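Long-range contacts in IPT/TIG domain-containing protein BACOVA_02650 (Bacteroides ovatus, PDB 5E7G), which binds xyloglucan at the cell surface, probably before the polysaccharide is taken into the periplasm for degradation: residues Y128-V133 against V181-S186; P103-I108 against A188-K193; V24-M29 against M96-P101; I114-Q119 against A171-E176. All coordinates share one frame; numbering follows the deposited sequence.

Contact 1: residues Y128-V133 against V181-S186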
loop_
_atom_site.group_PDB
_atom_site.type_symbol
_atom_site.label_atom_id
_atom_site.label_comp_id
_atom_site.label_asym_id
_atom_site.label_seq_id
_atom_site.Cartn_x
_atom_site.Cartn_y
_atom_site.Cartn_z
ATOM N N TYR A 128 19.547 18.813 13.457
ATOM C CA TYR A 128 20.571 19.672 14.029
ATOM C C TYR A 128 20.879 19.232 15.449
ATOM O O TYR A 128 19.974 18.843 16.190
ATOM C CB TYR A 128 20.110 21.138 14.040
ATOM C CG TYR A 128 19.650 21.674 12.700
ATOM C CD1 TYR A 128 20.546 21.838 11.653
ATOM C CD2 TYR A 128 18.326 22.041 12.491
ATOM C CE1 TYR A 128 20.138 22.334 10.431
ATOM C CE2 TYR A 128 17.906 22.546 11.266
ATOM C CZ TYR A 128 18.821 22.688 10.244
ATOM O OH TYR A 128 18.421 23.182 9.026
ATOM N N GLU A 129 22.149 19.293 15.828
ATOM C CA GLU A 129 22.523 19.159 17.233
ATOM C C GLU A 129 22.097 17.809 17.818
ATOM O O GLU A 129 21.674 17.724 18.971
ATOM C CB GLU A 129 21.903 20.310 18.040
ATOM C CG GLU A 129 22.240 21.696 17.475
ATOM C CD GLU A 129 21.386 22.813 18.053
ATOM O OE1 GLU A 129 21.937 23.896 18.340
ATOM O OE2 GLU A 129 20.163 22.617 18.201
ATOM N N VAL A 130 22.206 16.759 17.009
ATOM C CA VAL A 130 21.926 15.401 17.465
ATOM C C VAL A 130 22.812 15.052 18.658
ATOM O O VAL A 130 24.037 15.052 18.556
ATOM C CB VAL A 130 22.151 14.370 16.330
ATOM C CG1 VAL A 130 21.964 12.938 16.835
ATOM C CG2 VAL A 130 21.208 14.652 15.172
ATOM N N GLN A 131 22.181 14.764 19.790
ATOM C CA GLN A 131 22.904 14.389 21.000
ATOM C C GLN A 131 23.050 12.870 21.107
ATOM O O GLN A 131 24.153 12.355 21.307
ATOM C CB GLN A 131 22.185 14.944 22.231
ATOM C CG GLN A 131 22.141 16.467 22.275
ATOM C CD GLN A 131 21.240 16.996 23.370
ATOM O OE1 GLN A 131 20.442 16.256 23.948
ATOM N NE2 GLN A 131 21.361 18.288 23.660
ATOM N N ALA A 132 21.935 12.160 20.962
ATOM C CA ALA A 132 21.923 10.705 21.067
ATOM C C ALA A 132 20.921 10.080 20.098
ATOM O O ALA A 132 19.999 10.743 19.618
ATOM C CB ALA A 132 21.600 10.290 22.493
ATOM N N VAL A 133 21.124 8.799 19.807
ATOM C CA VAL A 133 20.159 8.015 19.043
ATOM C C VAL A 133 19.970 6.662 19.718
ATOM O O VAL A 133 20.947 5.981 20.025
ATOM C CB VAL A 133 20.604 7.799 17.588
ATOM C CG1 VAL A 133 19.486 7.142 16.791
ATOM C CG2 VAL A 133 21.005 9.119 16.947
ATOM N N VAL A 181 15.551 9.971 17.725
ATOM C CA VAL A 181 16.643 10.897 17.467
ATOM C C VAL A 181 16.527 12.020 18.479
ATOM O O VAL A 181 15.557 12.777 18.476
ATOM C CB VAL A 181 16.613 11.452 16.031
ATOM C CG1 VAL A 181 17.672 12.542 15.838
ATOM C CG2 VAL A 181 16.831 10.325 15.033
ATOM N N GLU A 182 17.522 12.106 19.354
ATOM C CA GLU A 182 17.523 13.061 20.452
ATOM C C GLU A 182 18.348 14.294 20.089
ATOM O O GLU A 182 19.568 14.206 19.929
ATOM C CB GLU A 182 18.072 12.394 21.711
ATOM C CG GLU A 182 17.619 13.009 23.012
ATOM C CD GLU A 182 17.851 12.078 24.186
ATOM O OE1 GLU A 182 16.869 11.744 24.886
ATOM O OE2 GLU A 182 19.012 11.671 24.403
ATOM N N CYS A 183 17.675 15.433 19.948
ATOM C CA CYS A 183 18.340 16.694 19.617
ATOM C C CYS A 183 18.229 17.680 20.772
ATOM O O CYS A 183 17.472 17.458 21.717
ATOM C CB CYS A 183 17.745 17.302 18.345
ATOM S SG CYS A 183 18.030 16.328 16.854
ATOM N N TYR A 184 18.996 18.763 20.689
ATOM C CA TYR A 184 18.980 19.816 21.700
ATOM C C TYR A 184 17.580 20.401 21.860
ATOM O O TYR A 184 17.085 20.547 22.978
ATOM C CB TYR A 184 19.975 20.918 21.323
ATOM C CG TYR A 184 20.138 22.022 22.348
ATOM C CD1 TYR A 184 19.190 23.031 22.471
ATOM C CD2 TYR A 184 21.255 22.069 23.171
ATOM C CE1 TYR A 184 19.337 24.045 23.399
ATOM C CE2 TYR A 184 21.415 23.082 24.100
ATOM C CZ TYR A 184 20.451 24.067 24.210
ATOM O OH TYR A 184 20.601 25.078 25.133
ATOM N N THR A 185 16.949 20.732 20.738
ATOM C CA THR A 185 15.637 21.376 20.749
ATOM C C THR A 185 14.561 20.437 21.280
ATOM O O THR A 185 13.717 20.841 22.075
ATOM C CB THR A 185 15.237 21.857 19.333
ATOM O OG1 THR A 185 16.172 22.843 18.879
ATOM C CG2 THR A 185 13.837 22.471 19.325
ATOM N N SER A 186 14.604 19.186 20.829
ATOM C CA SER A 186 13.622 18.174 21.211
ATOM C C SER A 186 14.027 16.821 20.614
ATOM O O SER A 186 15.129 16.672 20.090
ATOM C CB SER A 186 12.216 18.565 20.741
ATOM O OG SER A 186 12.171 18.680 19.330
HETATM O O HOH W 1 18.130 20.868 18.344
HETATM O O HOH W 2 18.374 24.104 19.045
#
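Gln131 and Ala132 both direct their backbone N-H groups at the carbonyl O of Glu182, making a classic beta bulge where strands 130-133 and 181-183 pair antiparallel. Gln131 N lies 2.7 Å from Glu182 O, almost in line with the carbonyl bond; Ala132 N, 3.3 Å from the same O, arrives at a bend and a little out of the carbonyl plane. Glu182 N answers with a bond of 2.8 Å to Ala132 O. On the face carrying Ala132, the extended Glu182 chain sets OE2 3.5 Å from Ala132 CB, its charge paired with Arg146. On the other face, the CG2 branch of Val130 packs 4.0 Å from Cys183 SG and also meets CG1 of Val181.

Beyond the bulge, two long side chains flank the CB of Tyr184. Gln131 starts with CG anti to its carbonyl carbon (chi1 -64°) and runs on extended, which lays NE2 3.4 Å from Tyr184 CA with the amide turned 76° from the phenol ring. Glu129 comes from roughly the opposite direction, OE2 3.6 Å from Tyr184 CB and its carboxylate inclined 43° to the ring. A water lies within hydrogen-bonding reach of that oxygen and accepts from Thr185 N at 2.7 Å. Tyr184 stacks on His97 and bonds Asp23 through OH, while Thr185 OG1 holds Ser100 O. The chemistry thus divides: the bulge rests on one doubly used carbonyl, and the turn beside it on the Glu129 carboxylate, whose negative charge is probably eased by this water and by a weak bond between OE1 and His97 NE2.

Contact 2: residues P103-I108 against A188-K193. With SO4 (sulfate ion), chain E.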
loop_
_atom_site.group_PDB
_atom_site.type_symbol
_atom_site.label_atom_id
_atom_site.label_comp_id
_atom_site.label_asym_id
_atom_site.label_seq_id
_atom_site.Cartn_x
_atom_site.Cartn_y
_atom_site.Cartn_z
ATOM N N PRO A 103 13.450 18.504 15.271
ATOM C CA PRO A 103 13.660 17.410 14.319
ATOM C C PRO A 103 12.382 16.628 14.048
ATOM O O PRO A 103 11.488 16.613 14.892
ATOM C CB PRO A 103 14.689 16.535 15.026
ATOM C CG PRO A 103 14.394 16.734 16.469
ATOM C CD PRO A 103 14.001 18.178 16.598
ATOM N N TYR A 104 12.300 15.997 12.881
ATOM C CA TYR A 104 11.212 15.077 12.581
ATOM C C TYR A 104 11.784 13.907 11.808
ATOM O O TYR A 104 12.830 14.033 11.167
ATOM C CB TYR A 104 10.094 15.758 11.785
ATOM C CG TYR A 104 10.488 16.172 10.381
ATOM C CD1 TYR A 104 10.353 15.295 9.313
ATOM C CD2 TYR A 104 10.984 17.444 10.126
ATOM C CE1 TYR A 104 10.711 15.670 8.027
ATOM C CE2 TYR A 104 11.344 17.829 8.848
ATOM C CZ TYR A 104 11.209 16.939 7.800
ATOM O OH TYR A 104 11.571 17.320 6.523
ATOM N N ILE A 105 11.104 12.766 11.894
ATOM C CA ILE A 105 11.485 11.571 11.150
ATOM C C ILE A 105 10.353 11.170 10.219
ATOM O O ILE A 105 9.211 10.992 10.643
ATOM C CB ILE A 105 11.828 10.387 12.078
ATOM C CG1 ILE A 105 12.993 10.758 13.000
ATOM C CG2 ILE A 105 12.178 9.144 11.254
ATOM C CD1 ILE A 105 13.200 9.784 14.139
ATOM N N THR A 106 10.691 11.035 8.942
ATOM C CA THR A 106 9.740 10.604 7.933
ATOM C C THR A 106 9.620 9.086 7.941
ATOM O O THR A 106 8.538 8.537 8.144
ATOM C CB THR A 106 10.166 11.082 6.539
ATOM O OG1 THR A 106 10.303 12.506 6.555
ATOM C CG2 THR A 106 9.145 10.687 5.495
ATOM N N ARG A 107 10.748 8.417 7.736
ATOM C CA ARG A 107 10.770 6.972 7.597
ATOM C C ARG A 107 12.180 6.441 7.788
ATOM O O ARG A 107 13.138 7.206 7.759
ATOM C CB ARG A 107 10.252 6.563 6.220
ATOM C CG ARG A 107 11.136 7.049 5.077
ATOM C CD ARG A 107 10.473 6.839 3.726
ATOM N NE ARG A 107 11.234 7.465 2.647
ATOM C CZ ARG A 107 12.247 6.894 2.004
ATOM N NH1 ARG A 107 12.647 5.668 2.317
ATOM N NH2 ARG A 107 12.873 7.553 1.040
ATOM N N ILE A 108 12.295 5.129 7.974
ATOM C CA ILE A 108 13.592 4.461 8.031
ATOM C C ILE A 108 13.821 3.727 6.722
ATOM O O ILE A 108 12.969 2.964 6.271
ATOM C CB ILE A 108 13.680 3.469 9.208
ATOM C CG1 ILE A 108 13.623 4.227 10.534
ATOM C CG2 ILE A 108 14.973 2.653 9.138
ATOM C CD1 ILE A 108 13.349 3.350 11.737
ATOM N N ALA A 188 12.796 13.298 18.162
ATOM C CA ALA A 188 11.895 12.784 17.134
ATOM C C ALA A 188 11.775 11.270 17.266
ATOM O O ALA A 188 12.744 10.596 17.618
ATOM C CB ALA A 188 12.384 13.163 15.753
ATOM N N VAL A 189 10.586 10.750 16.979
ATOM C CA VAL A 189 10.273 9.343 17.196
ATOM C C VAL A 189 9.615 8.734 15.966
ATOM O O VAL A 189 8.827 9.389 15.284
ATOM C CB VAL A 189 9.332 9.163 18.410
ATOM C CG1 VAL A 189 9.106 7.681 18.706
ATOM C CG2 VAL A 189 9.904 9.861 19.634
ATOM N N THR A 190 9.952 7.480 15.688
ATOM C CA THR A 190 9.298 6.720 14.631
ATOM C C THR A 190 9.262 5.253 15.027
ATOM O O THR A 190 10.047 4.821 15.867
ATOM C CB THR A 190 10.014 6.882 13.275
ATOM O OG1 THR A 190 9.180 6.374 12.227
ATOM C CG2 THR A 190 11.375 6.156 13.271
ATOM N N GLU A 191 8.349 4.491 14.433
ATOM C CA GLU A 191 8.259 3.066 14.720
ATOM C C GLU A 191 9.467 2.347 14.155
ATOM O O GLU A 191 9.940 2.690 13.075
ATOM C CB GLU A 191 6.985 2.462 14.136
ATOM C CG GLU A 191 5.724 2.837 14.895
ATOM C CD GLU A 191 4.517 2.011 14.486
ATOM O OE1 GLU A 191 4.682 1.015 13.748
ATOM O OE2 GLU A 191 3.397 2.365 14.912
ATOM N N PHE A 192 9.958 1.360 14.897
ATOM C CA PHE A 192 11.071 0.529 14.449
ATOM C C PHE A 192 10.724 -0.947 14.549
ATOM O O PHE A 192 10.283 -1.428 15.592
ATOM C CB PHE A 192 12.328 0.810 15.267
ATOM C CG PHE A 192 13.506 -0.035 14.870
ATOM C CD1 PHE A 192 14.395 0.399 13.899
ATOM C CD2 PHE A 192 13.722 -1.271 15.463
ATOM C CE1 PHE A 192 15.483 -0.385 13.529
ATOM C CE2 PHE A 192 14.804 -2.054 15.097
ATOM C CZ PHE A 192 15.683 -1.610 14.129
ATOM N N LYS A 193 10.936 -1.659 13.454
ATOM C CA LYS A 193 10.754 -3.102 13.416
ATOM C C LYS A 193 11.930 -3.706 12.674
ATOM O O LYS A 193 12.108 -3.442 11.487
ATOM C CB LYS A 193 9.439 -3.473 12.728
ATOM C CG LYS A 193 8.177 -3.101 13.506
ATOM C CD LYS A 193 6.926 -3.565 12.765
ATOM C CE LYS A 193 5.676 -3.484 13.626
ATOM N NZ LYS A 193 5.084 -2.123 13.633
HETATM S S SO4 E . 15.170 4.463 -0.448
HETATM O O1 SO4 E . 16.105 4.722 0.637
HETATM O O2 SO4 E . 15.817 3.695 -1.511
HETATM O O3 SO4 E . 14.050 3.664 0.049
HETATM O O4 SO4 E . 14.758 5.778 -0.932
#
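Ile105 and Ile108 reach across from strand 104-108 to the row formed by Ala188, Thr190 and Phe192 on strand 188-193. The two strands run in nearly the same direction, 21° apart, with axes 5.8 Å from each other at the closest; they are joined by side-chain packing, partly onto backbone atoms, and not by strand pairing. Ile105 uses both of its branches. CG1, anti to the carbonyl carbon (chi1 -60°), lies 3.7 Å from Ala188 CB and carries CD1 over the Ala188 carbonyl; CG2 meets Thr190 CG2 at 3.7 Å, the two side chains crossing at about a right angle. Ile108 sends CD1 between Thr190 and Phe192: it sits 3.8 Å from Thr190 CG2, and Ile108 CD1 also lies 3.8 Å from Phe192 CD1, at the ring edge. At the other end Pro103 CB rests 4.1 Å from Ala188 CB. An alanine at Ile105 would strip away both branches and would probably open a gap facing Ala188 and Thr190.

Both isoleucines can face inward because Thr106 and Arg107 form a classic beta bulge opposite Ile123. Arg107 instead leads outward, its NH2 hydrogen-bonded to sulfate O4 at 3.3 Å; the ion, probably from the crystallisation liquor, is also held by Ser109.

Strands 104-109 and 187-193 are edge strands of the two facing sheets of an immunoglobulin-like sandwich, as in IPT/TIG domains generally. Ile105 continues inward onto Val122 of strand 119-125 and onto Leu179 and Val181 of strand 178-183, and Ile108 and Phe192 converge on Met120.

Contact 3: residues V24-M29 against M96-P101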
loop_
_atom_site.group_PDB
_atom_site.type_symbol
_atom_site.label_atom_id
_atom_site.label_comp_id
_atom_site.label_asym_id
_atom_site.label_seq_id
_atom_site.Cartn_x
_atom_site.Cartn_y
_atom_site.Cartn_z
ATOM N N VAL A 24 16.495 30.574 23.320
ATOM C CA VAL A 24 15.649 31.567 22.670
ATOM C C VAL A 24 15.319 31.157 21.242
ATOM O O VAL A 24 16.152 30.583 20.546
ATOM C CB VAL A 24 16.331 32.952 22.641
ATOM C CG1 VAL A 24 15.429 33.987 21.985
ATOM C CG2 VAL A 24 16.692 33.402 24.050
ATOM N N ASN A 25 14.096 31.457 20.815
ATOM C CA ASN A 25 13.674 31.204 19.445
ATOM C C ASN A 25 13.965 32.408 18.549
ATOM O O ASN A 25 13.899 33.554 19.003
ATOM C CB ASN A 25 12.177 30.873 19.386
ATOM C CG ASN A 25 11.866 29.473 19.889
ATOM O OD1 ASN A 25 12.072 28.485 19.182
ATOM N ND2 ASN A 25 11.361 29.383 21.112
ATOM N N PRO A 26 14.294 32.160 17.272
ATOM C CA PRO A 26 14.440 33.289 16.351
ATOM C C PRO A 26 13.162 34.120 16.281
ATOM O O PRO A 26 12.067 33.560 16.310
ATOM C CB PRO A 26 14.739 32.616 15.008
ATOM C CG PRO A 26 15.298 31.288 15.365
ATOM C CD PRO A 26 14.604 30.877 16.623
ATOM N N GLY A 27 13.301 35.437 16.218
ATOM C CA GLY A 27 12.150 36.307 16.053
ATOM C C GLY A 27 11.630 36.877 17.355
ATOM O O GLY A 27 10.912 37.866 17.335
ATOM N N THR A 28 11.987 36.268 18.484
ATOM C CA THR A 28 11.479 36.728 19.775
ATOM C C THR A 28 12.299 37.892 20.327
ATOM O O THR A 28 13.486 38.036 20.029
ATOM C CB THR A 28 11.466 35.601 20.826
ATOM O OG1 THR A 28 12.803 35.299 21.234
ATOM C CG2 THR A 28 10.802 34.344 20.271
ATOM N N MET A 29 11.645 38.722 21.131
ATOM C CA MET A 29 12.274 39.880 21.755
ATOM C C MET A 29 13.062 39.469 22.987
ATOM O O MET A 29 12.628 38.598 23.736
ATOM C CB MET A 29 11.206 40.914 22.130
ATOM C CG MET A 29 11.676 42.049 23.048
ATOM S SD MET A 29 10.340 43.205 23.461
ATOM C CE MET A 29 9.866 43.770 21.827
ATOM N N MET A 96 24.338 32.618 24.820
ATOM C CA MET A 96 22.908 32.374 24.673
ATOM C C MET A 96 22.686 31.467 23.467
ATOM O O MET A 96 23.449 31.514 22.499
ATOM C CB MET A 96 22.129 33.685 24.520
ATOM C CG MET A 96 22.220 34.313 23.141
ATOM S SD MET A 96 21.227 35.807 22.940
ATOM C CE MET A 96 19.594 35.202 23.329
ATOM N N HIS A 97 21.639 30.651 23.528
ATOM C CA HIS A 97 21.404 29.623 22.523
ATOM C C HIS A 97 20.145 29.900 21.717
ATOM O O HIS A 97 19.033 29.770 22.228
ATOM C CB HIS A 97 21.300 28.255 23.195
ATOM C CG HIS A 97 21.295 27.114 22.232
ATOM N ND1 HIS A 97 20.208 26.808 21.445
ATOM C CD2 HIS A 97 22.250 26.207 21.923
ATOM C CE1 HIS A 97 20.490 25.758 20.697
ATOM N NE2 HIS A 97 21.723 25.374 20.967
ATOM N N VAL A 98 20.323 30.283 20.456
ATOM C CA VAL A 98 19.194 30.469 19.559
ATOM C C VAL A 98 18.777 29.095 19.018
ATOM O O VAL A 98 19.567 28.404 18.363
ATOM C CB VAL A 98 19.525 31.427 18.401
ATOM C CG1 VAL A 98 18.280 31.713 17.579
ATOM C CG2 VAL A 98 20.108 32.727 18.930
ATOM N N LEU A 99 17.536 28.712 19.301
ATOM C CA LEU A 99 17.049 27.354 19.055
ATOM C C LEU A 99 16.821 27.036 17.586
ATOM O O LEU A 99 16.186 27.804 16.862
ATOM C CB LEU A 99 15.738 27.126 19.807
ATOM C CG LEU A 99 15.808 27.195 21.330
ATOM C CD1 LEU A 99 14.411 27.241 21.907
ATOM C CD2 LEU A 99 16.577 26.011 21.878
ATOM N N SER A 100 17.331 25.885 17.159
ATOM C CA SER A 100 17.047 25.376 15.826
ATOM C C SER A 100 15.650 24.758 15.789
ATOM O O SER A 100 15.090 24.422 16.833
ATOM C CB SER A 100 18.094 24.345 15.414
ATOM O OG SER A 100 19.348 24.962 15.218
ATOM N N PRO A 101 15.080 24.606 14.584
ATOM C CA PRO A 101 13.768 23.958 14.465
ATOM C C PRO A 101 13.791 22.504 14.954
ATOM O O PRO A 101 14.829 21.838 14.885
ATOM C CB PRO A 101 13.470 24.021 12.959
ATOM C CG PRO A 101 14.436 25.022 12.395
ATOM C CD PRO A 101 15.640 24.974 13.272
#
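Val24 is held through both its N-H and its C=O by the 96-101 segment in a short parallel pairing. Its N donates to His97 O at 2.9 Å, and its O accepts from Leu99 N at 2.6 Å, nearly straight on. Val24 CG2 meets Met96 CE at 3.5 Å; a bend in the methionine chain (chi3 -58°) brings that methyl round. Next along, the Pro26 ring lies against Val98, CG 3.7 Å from Val98 CG1, with CD close to Leu99 O. Leu99 CD1 approaches the amide of Asn25, 3.8 Å from OD1.

Pro26 is held in place by a type II turn from Asn25 to Thr28, with Gly27 supplying the positive phi. The backbone bond of the turn is weak, and Thr28 OG1 adds a bond of 3.0 Å to Asn25 O. A serine in place of Pro26 would lose the ring carbons that touch Val98 and would probably leave the turn freer to flex.

Outside this shell, Val24 and Met96 both pack on Ile30 of strand 29-35, and Gly27 and Thr28 bond the backbone of Val66. Past strand 97-98, whose Val98 rests on Leu72, the chain runs on to strand 104-109, with Pro101 against Asn126.

Contact 4: residues I114-Q119 against A171-E176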
loop_
_atom_site.group_PDB
_atom_site.type_symbol
_atom_site.label_atom_id
_atom_site.label_comp_id
_atom_site.label_asym_id
_atom_site.label_seq_id
_atom_site.Cartn_x
_atom_site.Cartn_y
_atom_site.Cartn_z
ATOM N N ILE A 114 16.887 -6.480 9.459
ATOM C CA ILE A 114 18.056 -5.780 9.976
ATOM C C ILE A 114 18.774 -6.643 11.005
ATOM O O ILE A 114 18.218 -6.959 12.057
ATOM C CB ILE A 114 17.689 -4.440 10.631
ATOM C CG1 ILE A 114 16.914 -3.548 9.655
ATOM C CG2 ILE A 114 18.955 -3.729 11.104
ATOM C CD1 ILE A 114 16.226 -2.372 10.326
ATOM N N LYS A 115 20.012 -7.011 10.694
ATOM C CA LYS A 115 20.848 -7.771 11.615
ATOM C C LYS A 115 21.843 -6.831 12.301
ATOM O O LYS A 115 22.242 -5.822 11.713
ATOM C CB LYS A 115 21.587 -8.883 10.872
ATOM C CG LYS A 115 20.661 -9.848 10.150
ATOM C CD LYS A 115 21.443 -10.955 9.462
ATOM C CE LYS A 115 20.527 -12.082 8.987
ATOM N NZ LYS A 115 21.298 -13.301 8.593
ATOM N N PRO A 116 22.236 -7.147 13.546
ATOM C CA PRO A 116 23.226 -6.315 14.242
ATOM C C PRO A 116 24.450 -6.024 13.390
ATOM O O PRO A 116 25.047 -6.948 12.837
ATOM C CB PRO A 116 23.589 -7.161 15.456
ATOM C CG PRO A 116 22.329 -7.893 15.762
ATOM C CD PRO A 116 21.723 -8.219 14.420
ATOM N N GLY A 117 24.793 -4.744 13.264
ATOM C CA GLY A 117 25.922 -4.331 12.454
ATOM C C GLY A 117 25.526 -3.862 11.066
ATOM O O GLY A 117 26.333 -3.266 10.349
ATOM N N ASP A 118 24.286 -4.136 10.676
ATOM C CA ASP A 118 23.797 -3.692 9.378
ATOM C C ASP A 118 23.620 -2.185 9.395
ATOM O O ASP A 118 23.360 -1.589 10.443
ATOM C CB ASP A 118 22.476 -4.375 9.013
ATOM C CG ASP A 118 22.639 -5.858 8.724
ATOM O OD1 ASP A 118 23.788 -6.324 8.577
ATOM O OD2 ASP A 118 21.606 -6.556 8.631
ATOM N N GLN A 119 23.778 -1.576 8.227
ATOM C CA GLN A 119 23.557 -0.147 8.075
ATOM C C GLN A 119 22.106 0.132 7.706
ATOM O O GLN A 119 21.519 -0.563 6.871
ATOM C CB GLN A 119 24.488 0.439 7.011
ATOM C CG GLN A 119 25.526 1.415 7.562
ATOM C CD GLN A 119 26.172 2.264 6.476
ATOM O OE1 GLN A 119 25.629 2.415 5.379
ATOM N NE2 GLN A 119 27.336 2.827 6.782
ATOM N N ALA A 171 23.914 -4.637 18.777
ATOM C CA ALA A 171 23.750 -6.054 19.087
ATOM C C ALA A 171 22.484 -6.240 19.907
ATOM O O ALA A 171 22.041 -5.312 20.585
ATOM C CB ALA A 171 24.952 -6.582 19.842
ATOM N N ASN A 172 21.902 -7.434 19.841
ATOM C CA ASN A 172 20.713 -7.741 20.629
ATOM C C ASN A 172 19.549 -6.828 20.233
ATOM O O ASN A 172 18.883 -6.241 21.091
ATOM C CB ASN A 172 21.030 -7.603 22.124
ATOM C CG ASN A 172 20.039 -8.338 23.006
ATOM O OD1 ASN A 172 19.692 -9.491 22.747
ATOM N ND2 ASN A 172 19.576 -7.669 24.060
ATOM N N LEU A 173 19.319 -6.719 18.927
ATOM C CA LEU A 173 18.356 -5.769 18.365
ATOM C C LEU A 173 16.948 -5.899 18.925
ATOM O O LEU A 173 16.438 -7.006 19.093
ATOM C CB LEU A 173 18.282 -5.934 16.847
ATOM C CG LEU A 173 18.926 -4.845 15.993
ATOM C CD1 LEU A 173 18.794 -5.209 14.527
ATOM C CD2 LEU A 173 18.305 -3.476 16.257
ATOM N N LEU A 174 16.317 -4.759 19.201
ATOM C CA LEU A 174 14.888 -4.742 19.485
ATOM C C LEU A 174 14.144 -5.299 18.292
ATOM O O LEU A 174 14.429 -4.930 17.153
ATOM C CB LEU A 174 14.389 -3.325 19.783
ATOM C CG LEU A 174 14.433 -2.847 21.235
ATOM C CD1 LEU A 174 13.865 -1.437 21.344
ATOM C CD2 LEU A 174 13.668 -3.797 22.154
ATOM N N GLU A 175 13.190 -6.187 18.550
ATOM C CA GLU A 175 12.377 -6.746 17.480
ATOM C C GLU A 175 11.352 -5.703 17.038
ATOM O O GLU A 175 11.174 -5.457 15.843
ATOM C CB GLU A 175 11.678 -8.030 17.930
ATOM C CG GLU A 175 11.225 -8.921 16.775
ATOM C CD GLU A 175 10.143 -9.916 17.177
ATOM O OE1 GLU A 175 10.070 -10.271 18.374
ATOM O OE2 GLU A 175 9.363 -10.338 16.295
ATOM N N GLU A 176 10.690 -5.091 18.012
ATOM C CA GLU A 176 9.693 -4.069 17.741
ATOM C C GLU A 176 9.748 -2.960 18.782
ATOM O O GLU A 176 10.083 -3.194 19.944
ATOM C CB GLU A 176 8.287 -4.672 17.709
ATOM C CG GLU A 176 8.061 -5.667 16.583
ATOM C CD GLU A 176 6.593 -6.034 16.405
ATOM O OE1 GLU A 176 5.724 -5.417 17.065
ATOM O OE2 GLU A 176 6.309 -6.947 15.600
#
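Leu173 and Ile114 supply the main apolar contact between these two loops. The CD1 methyl of Leu173 lies 3.7 Å from Ile114 CG2, the side chains crossing at about a right angle. Leu173 has its CG away from the usual staggered positions (chi1 -107°), and its methyl comes doubtfully close to the Ile114 carbonyl, so the exact placement of that methyl is uncertain. The methyl also skirts the proline ring, 4.2 Å from Pro116 CD. Pro116 packs as well on the backbone of the other loop: CB stands 3.8 Å from Ala171 CA, and CG lies near Asn172 N.

Polar bonds act within the 114-119 loop rather than across the contact. Asp118 N donates to Lys115 O at 2.8 Å, closing a type II turn. In return the carboxylate of Asp118 accepts from Lys115 N, OD2 2.6 Å away, with the donor standing 50° out of the carboxylate plane. Two bonds therefore tie the ends of the turn together. Gly117, with a positive phi, takes the corner where a CB would jam against the preceding carbonyl.

Backbone bonds outside the pair anchor both loops: Gly117 and Asp118 to Ala169, Ile114 and Glu175 to Lys194. Leu173 and Ile114 also meet Phe192 of strand 187-193, joining the contact to the interior of the domain. A tight Pro-Gly type II turn leading into a strand, packed against a neighbouring loop, forms one end of this immunoglobulin-like IPT/TIG sandwich.

In the fold
Contact 3 comes first along the chain and closes before contact 2 opens; contact 2 encloses contacts 1 and 4, whose segments alternate. Contact 3 belongs with the first IPT/TIG unit, the other three with the second. Contacts 1 and 2, about 13 Å apart between centres, share the sheet in which strands 178-183 and 187-193 are neighbours. Contact 4 lies at the far end, about 37 Å from contact 3 between centres, and reaches contact 2 through Phe192. Contacts 1 and 3, about 16 Å apart between centres, touch where the 181-186 turn meets the 96-101 segment at the junction. The glycan pocket lies in the C-terminal domain, so these contacts build and join modules of the extended chain.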